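Local atomic coordinates of protein-glutaminase (Chryseobacterium proteolyticum, PDB entry 3A56), a protein that probably hydrolyses the side-chain amides of protein-bound glutamines, leaving glutamate, and is seen here in its pro-enzyme form. Residues Leu45-Tyr50 with Asp154-Arg159; Glu72-Ile77 with Glu90-Glu95. All coordinates share one frame; numbering follows the deposited sequence. Where two conformers were deposited one is given.

Contact 1. Residues Leu45-Tyr50 with Asp154-Arg159; sequences LTAQFY and DGCYAR
D154 lays its carboxylate against the turn at T46 and A47 and uses both oxygens. T46 OG1 donates to D154 OD1 over 2.6 Å, and A47 N reaches D154 OD2 over 3.0 Å, nearly straight at 173°. Both donors arrive on syn sides, tilted out of the carboxylate plane. With its hydroxyl anti to the backbone nitrogen (chi1 177°), T46 OG1 accepts from Q48 N (3.1 Å), an ST turn, while giving its own proton to D154 OD1. Q48 NE2 is close to D154 OD1 but not aligned for a bond; Q48 OE1 bonds to A291 N.

At the other end L45, its CG anti to the backbone nitrogen (chi1 -162°), sets CD1 over a face of the Y157 ring, 3.5 Å from the centroid, a CH-pi contact. A47 CB stands 4.3 Å from C156 SG. Replacing D154 by an alanine removes both carboxylate oxygens and is likely to leave A47 N and the T46 hydroxyl without their acceptor, costing the turn its tie to 154-159. C156 touches H197 at the start of helix 156-169, as in the Cys-His pair of clan CA peptidases; if C156 is the nucleophile, the D154 bonds probably keep A47 beside its thiol.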
ATOM      1  N   LEU A  45      -5.594   1.638  -2.845  1.00 14.55           N
ATOM      2  CA  LEU A  45      -4.341   1.072  -3.357  1.00 18.14           C
ATOM      3  C   LEU A  45      -3.116   1.976  -3.196  1.00 12.14           C
ATOM      4  O   LEU A  45      -2.147   1.599  -2.541  1.00 16.14           O
ATOM      5  CB  LEU A  45      -4.486   0.592  -4.809  1.00 18.31           C
ATOM      6  CG  LEU A  45      -3.412  -0.374  -5.299  1.00 25.55           C
ATOM      7  CD1 LEU A  45      -3.306  -1.614  -4.395  1.00 21.19           C
ATOM      8  CD2 LEU A  45      -3.725  -0.777  -6.733  1.00 24.92           C
ATOM      9  N   THR A  46      -3.157   3.165  -3.788  1.00 14.27           N
ATOM     10  CA  THR A  46      -2.072   4.102  -3.566  1.00 15.07           C
ATOM     11  C   THR A  46      -2.044   4.552  -2.104  1.00 14.95           C
ATOM     12  O   THR A  46      -3.091   4.771  -1.492  1.00 16.08           O
ATOM     13  CB  THR A  46      -2.147   5.323  -4.495  1.00 17.36           C
ATOM     14  OG1 THR A  46      -1.090   6.222  -4.150  1.00 14.30           O
ATOM     15  CG2 THR A  46      -3.471   6.045  -4.344  1.00 17.23           C
ATOM     16  N   ALA A  47      -0.846   4.649  -1.539  1.00 12.94           N
ATOM     17  CA  ALA A  47      -0.696   5.129  -0.160  1.00 14.22           C
ATOM     18  C   ALA A  47      -0.552   6.649  -0.096  1.00 14.29           C
ATOM     19  O   ALA A  47      -0.397   7.213   0.981  1.00 20.81           O
ATOM     20  CB  ALA A  47       0.511   4.452   0.506  1.00 15.34           C
ATOM     21  N   GLN A  48      -0.593   7.316  -1.243  1.00 16.45           N
ATOM     22  CA  GLN A  48      -0.358   8.758  -1.253  1.00 16.00           C
ATOM     23  C   GLN A  48      -1.597   9.555  -0.918  1.00 21.87           C
ATOM     24  O   GLN A  48      -2.714   9.165  -1.263  1.00 18.42           O
ATOM     25  CB  GLN A  48       0.133   9.185  -2.624  1.00 14.16           C
ATOM     26  CG  GLN A  48       1.325   8.383  -3.056  1.00 19.06           C
ATOM     27  CD  GLN A  48       1.683   8.673  -4.495  1.00 38.11           C
ATOM     28  OE1 GLN A  48       2.620   9.400  -4.754  1.00 32.39           O
ATOM     29  NE2 GLN A  48       0.906   8.138  -5.433  1.00 34.52           N
ATOM     30  N   PHE A  49      -1.385  10.690  -0.257  1.00 17.11           N
ATOM     31  CA  PHE A  49      -2.438  11.667  -0.054  1.00 14.15           C
ATOM     32  C   PHE A  49      -2.501  12.626  -1.214  1.00 16.12           C
ATOM     33  O   PHE A  49      -1.470  12.989  -1.797  1.00 18.91           O
ATOM     34  CB  PHE A  49      -2.187  12.482   1.208  1.00 18.41           C
ATOM     35  CG  PHE A  49      -2.546  11.774   2.476  1.00 15.77           C
ATOM     36  CD1 PHE A  49      -1.558  11.416   3.388  1.00 21.91           C
ATOM     37  CD2 PHE A  49      -3.867  11.487   2.773  1.00 14.63           C
ATOM     38  CE1 PHE A  49      -1.885  10.779   4.571  1.00 18.95           C
ATOM     39  CE2 PHE A  49      -4.196  10.845   3.965  1.00 15.82           C
ATOM     40  CZ  PHE A  49      -3.191  10.493   4.861  1.00 15.16           C
ATOM     41  N   TYR A  50      -3.723  13.044  -1.526  1.00 15.66           N
ATOM     42  CA  TYR A  50      -3.946  14.103  -2.497  1.00 15.27           C
ATOM     43  C   TYR A  50      -4.692  15.203  -1.781  1.00 21.67           C
ATOM     44  O   TYR A  50      -5.311  14.976  -0.755  1.00 23.84           O
ATOM     45  CB  TYR A  50      -4.742  13.557  -3.668  1.00 17.45           C
ATOM     46  CG  TYR A  50      -3.940  12.530  -4.425  1.00 22.33           C
ATOM     47  CD1 TYR A  50      -3.836  11.221  -3.954  1.00 21.08           C
ATOM     48  CD2 TYR A  50      -3.256  12.872  -5.579  1.00 36.56           C
ATOM     49  CE1 TYR A  50      -3.090  10.285  -4.634  1.00 36.54           C
ATOM     50  CE2 TYR A  50      -2.507  11.944  -6.264  1.00 34.77           C
ATOM     51  CZ  TYR A  50      -2.425  10.653  -5.788  1.00 44.03           C
ATOM     52  OH  TYR A  50      -1.676   9.726  -6.471  1.00 45.11           O
ATOM     53  N   ASP A 154       5.724   5.069  -2.647  1.00 16.48           N
ATOM     54  CA  ASP A 154       4.464   4.332  -2.836  1.00 15.94           C
ATOM     55  C   ASP A 154       4.787   2.900  -3.227  1.00 15.68           C
ATOM     56  O   ASP A 154       5.953   2.560  -3.403  1.00 15.68           O
ATOM     57  CB  ASP A 154       3.616   5.011  -3.915  1.00 12.98           C
ATOM     58  CG  ASP A 154       2.122   4.766  -3.747  1.00 17.87           C
ATOM     59  OD1 ASP A 154       1.353   5.395  -4.481  1.00 17.16           O
ATOM     60  OD2 ASP A 154       1.717   3.947  -2.897  1.00 19.04           O
ATOM     61  N   GLY A 155       3.763   2.073  -3.377  1.00 15.32           N
ATOM     62  CA  GLY A 155       3.965   0.708  -3.821  1.00 13.88           C
ATOM     63  C   GLY A 155       4.091  -0.327  -2.716  1.00 14.86           C
ATOM     64  O   GLY A 155       4.449  -1.471  -2.995  1.00 14.44           O
ATOM     65  N   CYS A 156       3.765   0.040  -1.475  1.00 15.29           N
ATOM     66  CA  CYS A 156       3.878  -0.911  -0.366  1.00 17.44           C
ATOM     67  C   CYS A 156       3.128  -2.200  -0.662  1.00 14.41           C
ATOM     68  O   CYS A 156       3.570  -3.297  -0.283  1.00 14.19           O
ATOM     69  CB  CYS A 156       3.306  -0.309   0.925  1.00 15.90           C
ATOM     70  SG  CYS A 156       1.578   0.244   0.779  1.00 17.24           S
ATOM     71  N   TYR A 157       1.992  -2.051  -1.333  1.00 13.92           N
ATOM     72  CA  TYR A 157       1.103  -3.174  -1.598  1.00 14.41           C
ATOM     73  C   TYR A 157       1.799  -4.195  -2.509  1.00 17.23           C
ATOM     74  O   TYR A 157       1.721  -5.414  -2.283  1.00 15.76           O
ATOM     75  CB  TYR A 157      -0.202  -2.662  -2.213  1.00 15.94           C
ATOM     76  CG  TYR A 157      -0.018  -1.736  -3.397  1.00 18.63           C
ATOM     77  CD1 TYR A 157       0.140  -0.358  -3.222  1.00 15.56           C
ATOM     78  CD2 TYR A 157      -0.023  -2.232  -4.690  1.00 19.44           C
ATOM     79  CE1 TYR A 157       0.304   0.498  -4.326  1.00 18.68           C
ATOM     80  CE2 TYR A 157       0.128  -1.400  -5.786  1.00 20.43           C
ATOM     81  CZ  TYR A 157       0.297  -0.035  -5.602  1.00 17.98           C
ATOM     82  OH  TYR A 157       0.440   0.798  -6.689  1.00 21.62           O
ATOM     83  N   ALA A 158       2.499  -3.692  -3.526  1.00 15.89           N
ATOM     84  CA  ALA A 158       3.270  -4.555  -4.417  1.00 15.16           C
ATOM     85  C   ALA A 158       4.462  -5.171  -3.705  1.00 14.04           C
ATOM     86  O   ALA A 158       4.764  -6.347  -3.892  1.00 17.31           O
ATOM     87  CB  ALA A 158       3.735  -3.752  -5.654  1.00 14.58           C
ATOM     88  N   ARG A 159       5.172  -4.391  -2.899  1.00 15.34           N
ATOM     89  CA  ARG A 159       6.304  -4.953  -2.177  1.00 15.74           C
ATOM     90  C   ARG A 159       5.853  -6.085  -1.262  1.00 14.66           C
ATOM     91  O   ARG A 159       6.516  -7.124  -1.175  1.00 15.13           O
ATOM     92  CB  ARG A 159       7.044  -3.898  -1.368  1.00 14.80           C
ATOM     93  CG  ARG A 159       7.575  -2.726  -2.246  1.00 14.09           C
ATOM     94  CD  ARG A 159       8.663  -1.938  -1.538  1.00 13.73           C
ATOM     95  NE  ARG A 159       8.219  -1.372  -0.265  1.00 14.84           N
ATOM     96  CZ  ARG A 159       7.543  -0.235  -0.137  1.00 14.95           C
ATOM     97  NH1 ARG A 159       7.209   0.490  -1.208  1.00 14.23           N
ATOM     98  NH2 ARG A 159       7.213   0.184   1.082  1.00 14.36           N
TER

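Contact 2. Residues Glu72-Ile77 with Glu90-Glu95; sequences ESPVHI and ESASPE
The β hairpin of strands 75-79 and 86-91 begins and ends here, where H76 pairs with E90 at the mouth away from its turn. The two form an antiparallel hydrogen-bonded pair, evidenced by reciprocal bonds: H76 N to E90 O at 2.8 Å (173°) and E90 N to H76 O at 2.9 Å.

On the same side of the sheet the first side-chain carbons meet, H76 CB to E90 CB at 4.0 Å. H76 has CG anti to its backbone nitrogen (chi1 -167°), which carries the imidazole away from the backbone of strand 86-91; NE2 bonds to D23 OD1 and the ring stacks on F78. The E90 chain runs extended beyond CG, and farther out E90 OE1 lies obliquely beside the imidazole, 4.2 Å from H76 ND1 and not in contact with it.

In the five-stranded antiparallel sheet, strand 75-79 lies between 22-35 and the outermost strand 86-91, with I77 bonded through its backbone to F24 and G25, while the side chains of V75 and I77 reach helix 59-71 at A68 and L65 respectively.

Past the H76-E90 pair direct backbone bonding gives way to a water, although V75 CA and A92 CA stay as near each other as the CA atoms of that pair. The water donates to P74 O at 2.8 Å and accepts from A92 N at 2.7 Å. A92 points its methyl at the proline: A92 CB is 3.4 Å from P74 O and 3.8 Å from P74 CG. One residue on, S93 is the N-cap of helix 94-103; its OG caps a backbone nitrogen, while S93 N bonds to D96 OD2, as in a capping box.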
ATOM      1  N   GLU A  72     -17.940   4.153  -0.887  1.00 19.98           N
ATOM      2  CA  GLU A  72     -16.881   3.401  -1.566  1.00 21.67           C
ATOM      3  C   GLU A  72     -17.177   3.265  -3.058  1.00 22.28           C
ATOM      4  O   GLU A  72     -17.212   2.162  -3.616  1.00 22.74           O
ATOM      5  CB  GLU A  72     -16.675   2.026  -0.926  1.00 20.04           C
ATOM      6  CG  GLU A  72     -15.392   1.353  -1.380  1.00 19.18           C
ATOM      7  CD  GLU A  72     -15.090   0.110  -0.593  1.00 26.71           C
ATOM      8  OE1 GLU A  72     -15.703  -0.937  -0.886  1.00 24.66           O
ATOM      9  OE2 GLU A  72     -14.238   0.183   0.320  1.00 21.55           O
ATOM     10  N   SER A  73     -17.371   4.408  -3.700  1.00 18.63           N
ATOM     11  CA  SER A  73     -17.744   4.439  -5.106  0.50 19.83           C
ATOM     12  C   SER A  73     -16.690   5.192  -5.897  1.00 21.35           C
ATOM     13  O   SER A  73     -15.974   6.025  -5.344  1.00 20.49           O
ATOM     14  CB  SER A  73     -19.127   5.078  -5.283  0.50 24.45           C
ATOM     15  OG  SER A  73     -19.179   6.379  -4.721  0.50 18.73           O
ATOM     16  N   PRO A  74     -16.574   4.885  -7.194  1.00 21.18           N
ATOM     17  CA  PRO A  74     -15.477   5.487  -7.964  1.00 17.89           C
ATOM     18  C   PRO A  74     -15.791   6.884  -8.481  1.00 18.20           C
ATOM     19  O   PRO A  74     -16.955   7.269  -8.592  1.00 22.51           O
ATOM     20  CB  PRO A  74     -15.278   4.513  -9.131  1.00 24.39           C
ATOM     21  CG  PRO A  74     -16.597   3.807  -9.276  1.00 21.34           C
ATOM     22  CD  PRO A  74     -17.282   3.825  -7.936  1.00 26.29           C
ATOM     23  N   VAL A  75     -14.730   7.643  -8.732  1.00 18.84           N
ATOM     24  CA  VAL A  75     -14.807   8.920  -9.424  1.00 23.38           C
ATOM     25  C   VAL A  75     -13.622   8.999 -10.358  1.00 20.31           C
ATOM     26  O   VAL A  75     -12.719   8.155 -10.325  1.00 21.64           O
ATOM     27  CB  VAL A  75     -14.725  10.127  -8.471  1.00 20.71           C
ATOM     28  CG1 VAL A  75     -15.908  10.144  -7.528  1.00 23.87           C
ATOM     29  CG2 VAL A  75     -13.414  10.076  -7.695  1.00 21.72           C
ATOM     30  N   HIS A  76     -13.636  10.025 -11.202  1.00 21.98           N
ATOM     31  CA  HIS A  76     -12.545  10.280 -12.112  1.00 25.81           C
ATOM     32  C   HIS A  76     -11.783  11.506 -11.618  1.00 19.53           C
ATOM     33  O   HIS A  76     -12.369  12.580 -11.462  1.00 23.05           O
ATOM     34  CB  HIS A  76     -13.098  10.564 -13.505  1.00 26.23           C
ATOM     35  CG  HIS A  76     -12.056  10.529 -14.579  1.00 26.55           C
ATOM     36  ND1 HIS A  76     -12.356  10.286 -15.901  1.00 46.96           N
ATOM     37  CD2 HIS A  76     -10.710  10.681 -14.521  1.00 36.13           C
ATOM     38  CE1 HIS A  76     -11.244  10.307 -16.614  1.00 41.27           C
ATOM     39  NE2 HIS A  76     -10.230  10.536 -15.799  1.00 37.85           N
ATOM     40  N   ILE A  77     -10.489  11.332 -11.374  1.00 21.22           N
ATOM     41  CA  ILE A  77      -9.662  12.380 -10.785  1.00 21.12           C
ATOM     42  C   ILE A  77      -8.775  13.071 -11.814  1.00 23.46           C
ATOM     43  O   ILE A  77      -8.063  12.413 -12.562  1.00 25.58           O
ATOM     44  CB  ILE A  77      -8.753  11.790  -9.705  1.00 22.03           C
ATOM     45  CG1 ILE A  77      -9.606  11.244  -8.554  1.00 16.54           C
ATOM     46  CG2 ILE A  77      -7.738  12.825  -9.214  1.00 19.06           C
ATOM     47  CD1 ILE A  77     -10.461  12.297  -7.863  1.00 23.41           C
ATOM     48  N   GLU A  90     -14.757  14.155 -11.672  1.00 28.07           N
ATOM     49  CA  GLU A  90     -15.905  13.847 -12.519  1.00 23.00           C
ATOM     50  C   GLU A  90     -16.547  12.536 -12.079  1.00 28.28           C
ATOM     51  O   GLU A  90     -15.910  11.708 -11.429  1.00 28.67           O
ATOM     52  CB  GLU A  90     -15.484  13.782 -13.996  1.00 27.61           C
ATOM     53  CG  GLU A  90     -15.064  15.135 -14.565  1.00 38.43           C
ATOM     54  CD  GLU A  90     -14.528  15.056 -15.988  1.00 62.55           C
ATOM     55  OE1 GLU A  90     -14.433  13.938 -16.538  1.00 53.42           O
ATOM     56  OE2 GLU A  90     -14.197  16.120 -16.554  1.00 80.89           O
ATOM     57  N   SER A  91     -17.812  12.357 -12.436  1.00 37.11           N
ATOM     58  CA  SER A  91     -18.542  11.140 -12.096  0.60 32.06           C
ATOM     59  C   SER A  91     -17.976   9.936 -12.837  1.00 31.48           C
ATOM     60  O   SER A  91     -17.386  10.069 -13.912  1.00 37.01           O
ATOM     61  CB  SER A  91     -20.010  11.301 -12.468  0.60 40.42           C
ATOM     62  OG  SER A  91     -20.154  11.342 -13.877  0.60 38.30           O
ATOM     63  N   ALA A  92     -18.163   8.756 -12.263  1.00 36.91           N
ATOM     64  CA  ALA A  92     -17.739   7.524 -12.912  1.00 47.32           C
ATOM     65  C   ALA A  92     -18.908   6.955 -13.706  1.00 39.27           C
ATOM     66  O   ALA A  92     -20.067   7.207 -13.379  1.00 31.10           O
ATOM     67  CB  ALA A  92     -17.253   6.521 -11.879  1.00 45.98           C
ATOM     68  N   SER A  93     -18.609   6.193 -14.752  1.00 37.36           N
ATOM     69  CA  SER A  93     -19.660   5.585 -15.555  1.00 35.62           C
ATOM     70  C   SER A  93     -20.269   4.389 -14.833  1.00 51.84           C
ATOM     71  O   SER A  93     -19.709   3.894 -13.852  1.00 42.71           O
ATOM     72  CB  SER A  93     -19.096   5.125 -16.892  1.00 33.88           C
ATOM     73  OG  SER A  93     -18.196   4.048 -16.707  1.00 43.23           O
ATOM     74  N   PRO A  94     -21.425   3.914 -15.316  1.00 45.76           N
ATOM     75  CA  PRO A  94     -21.968   2.689 -14.724  1.00 31.61           C
ATOM     76  C   PRO A  94     -21.001   1.525 -14.934  1.00 27.81           C
ATOM     77  O   PRO A  94     -20.898   0.652 -14.064  1.00 39.77           O
ATOM     78  CB  PRO A  94     -23.276   2.471 -15.496  1.00 46.66           C
ATOM     79  CG  PRO A  94     -23.631   3.831 -16.037  1.00 39.31           C
ATOM     80  CD  PRO A  94     -22.312   4.474 -16.351  1.00 39.21           C
ATOM     81  N   GLU A  95     -20.296   1.514 -16.060  1.00 28.39           N
ATOM     82  CA  GLU A  95     -19.296   0.487 -16.318  1.00 51.58           C
ATOM     83  C   GLU A  95     -18.187   0.569 -15.277  1.00 54.40           C
ATOM     84  O   GLU A  95     -17.671  -0.450 -14.831  1.00 37.16           O
ATOM     85  CB  GLU A  95     -18.703   0.628 -17.723  1.00 39.69           C
ATOM     86  CG  GLU A  95     -19.680   0.330 -18.852  1.00 67.27           C
ATOM     87  CD  GLU A  95     -20.584   1.506 -19.178  1.00 99.86           C
ATOM     88  OE1 GLU A  95     -21.491   1.337 -20.020  1.00 93.83           O
ATOM     89  OE2 GLU A  95     -20.386   2.598 -18.599  1.00 74.80           O
TER
HETATM   90  O   HOH W   1     -18.856   8.994  -9.663  1.00 37.49           O

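In the fold
From the N terminus the chain runs through strands 22-35 and 38-43 before 45-50 provides the first half of contact 1, leading into the edge strand 49-52. Helix 59-71 follows, then contact 2 closes a short loop of 12 residues, the hairpin that ends the antiparallel sheet on its other edge. Only much later, with 103 residues in between, does 154-159 complete contact 1, so contact 2 is nested inside its loop. Contact 1, near the centre of the chain, ties the loop between strands 38-43 and 49-52 to the start of helix 156-169; contact 2, about 20 Å away between centres, joins two neighbouring strands of that sheet and runs on toward helix 94-103.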